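Local coordinates for AlgX/AlgJ SGNH hydrolase-like domain-containing protein (Eubacterium siraeum, PDB 4NZK), which is of unknown function but belongs to the DHHW family of the SGNH hydrolase clan, a clan that includes esterases and acetyltransferases, at residues A[83-86]-A[87-91]. Residues are numbered along the deposited sequence; the frame is centred on the assembly and turned at random.
Sequences ANYA and SYLNE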
# COMPACT_ATOMS: atom_id res chain seq x y z
N ALA A 83 -1.14 12.40 14.49
CA ALA A 83 -1.43 12.08 15.88
C ALA A 83 -2.66 11.21 16.06
O ALA A 83 -2.68 10.29 16.88
CB ALA A 83 -1.58 13.36 16.69
N ASN A 84 -3.70 11.49 15.29
CA ASN A 84 -4.92 10.68 15.39
C ASN A 84 -4.62 9.25 15.00
O ASN A 84 -4.94 8.33 15.74
CB ASN A 84 -6.03 11.23 14.52
CG ASN A 84 -6.62 12.53 15.05
OD1 ASN A 84 -6.20 13.09 16.06
ND2 ASN A 84 -7.63 12.98 14.38
N TYR A 85 -4.00 9.07 13.84
CA TYR A 85 -3.62 7.73 13.37
C TYR A 85 -2.83 6.98 14.45
O TYR A 85 -3.14 5.83 14.74
CB TYR A 85 -2.75 7.92 12.10
CG TYR A 85 -2.15 6.66 11.55
CD1 TYR A 85 -2.90 5.81 10.76
CD2 TYR A 85 -0.82 6.32 11.78
CE1 TYR A 85 -2.36 4.66 10.22
CE2 TYR A 85 -0.27 5.15 11.24
CZ TYR A 85 -1.04 4.33 10.46
OH TYR A 85 -0.58 3.17 9.92
N ALA A 86 -1.80 7.60 15.00
CA ALA A 86 -0.99 6.90 16.00
C ALA A 86 -1.84 6.52 17.20
O ALA A 86 -1.72 5.42 17.70
CB ALA A 86 0.19 7.75 16.47
N SER A 87 -2.72 7.40 17.65
CA SER A 87 -3.60 7.09 18.77
C SER A 87 -4.53 5.92 18.48
O SER A 87 -4.78 5.09 19.35
CB SER A 87 -4.40 8.34 19.17
OG SER A 87 -5.19 8.11 20.32
N TYR A 88 -5.03 5.84 17.26
CA TYR A 88 -5.89 4.74 16.87
C TYR A 88 -5.13 3.41 16.83
O TYR A 88 -5.64 2.37 17.26
CB TYR A 88 -6.57 5.02 15.54
CG TYR A 88 -7.34 6.33 15.46
CD1 TYR A 88 -7.86 6.92 16.59
CD2 TYR A 88 -7.52 6.96 14.23
CE1 TYR A 88 -8.53 8.12 16.52
CE2 TYR A 88 -8.21 8.16 14.15
CZ TYR A 88 -8.70 8.74 15.30
OH TYR A 88 -9.39 9.94 15.23
N LEU A 89 -3.95 3.42 16.25
CA LEU A 89 -3.12 2.21 16.25
C LEU A 89 -2.81 1.78 17.68
O LEU A 89 -2.84 0.60 17.99
CB LEU A 89 -1.77 2.41 15.51
CG LEU A 89 -1.79 1.98 14.07
CD1 LEU A 89 -2.77 2.73 13.22
CD2 LEU A 89 -0.40 2.12 13.51
N ASN A 90 -2.51 2.75 18.54
CA ASN A 90 -2.17 2.42 19.93
C ASN A 90 -3.36 1.75 20.62
O ASN A 90 -3.19 0.79 21.37
CB ASN A 90 -1.75 3.65 20.69
CG ASN A 90 -0.37 4.12 20.26
OD1 ASN A 90 0.40 3.38 19.63
ND2 ASN A 90 -0.06 5.37 20.61
N GLU A 91 -4.56 2.26 20.34
CA GLU A 91 -5.78 1.70 20.91
C GLU A 91 -6.01 0.29 20.39
O GLU A 91 -6.37 -0.61 21.17
CB GLU A 91 -6.99 2.58 20.57
CG GLU A 91 -8.33 1.97 20.97
CD GLU A 91 -8.62 2.04 22.47
OE1 GLU A 91 -7.84 2.69 23.21
OE2 GLU A 91 -9.66 1.46 22.90
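Leu89 lies over one face of the Tyr85 ring, a helical turn further on. Its CD1 is 3.7 Å from the ring centroid of Tyr85, 18° off the normal, which makes a CH-pi contact. CD1 lies over the face near CE1 and CZ, and CD2 of Leu89 sits further out, 3.7 Å from Tyr85 OH. The CB of Tyr85 points away from 87-91, but CG is anti to the backbone N (chi1 174°), and this brings the ring back beside the Leu89 methyls. The Tyr85 hydroxyl hydrogen-bonds Asn104 OD1.

Tyr88 packs beside Asn84 on another side of the helix. The backbone O of Asn84 lies above the centre of the Tyr88 ring, 3.1 Å from its CG. Asn84 CB is 3.7 Å from Tyr88 CZ, and the amide and ring planes are 43° apart. Both polar ends reach one carboxylate: Tyr88 OH hydrogen-bonds Glu344 OE1 and Asn84 ND2 hydrogen-bonds Glu344 OE2. A leucine in place of Tyr88 would probably leave Glu344 OE1 without this hydroxyl partner and uncover the CB of Asn84.

The residues form the first turns of helix 83-96, which packs beside the mixed sheet of the alpha/beta fold. Tyr85 and Leu89 touch Phe331 of strand 328-334 and Ile346 of helix 344-350.

Backbone hydrogen bonds of the alpha-helical i to i+4 type join the turns. Leu89 N to Tyr85 O is 3.0 Å and nearly straight. The backbone N of Ser87, Tyr88 and Asn90 donates to the O of Ala83, Asn84 and Ala86 in less straight bonds. Asn90 CG rests 3.2 Å from Ala86 O, while its OD1 hydrogen-bonds Val138 N and its ND2 Lys136 O.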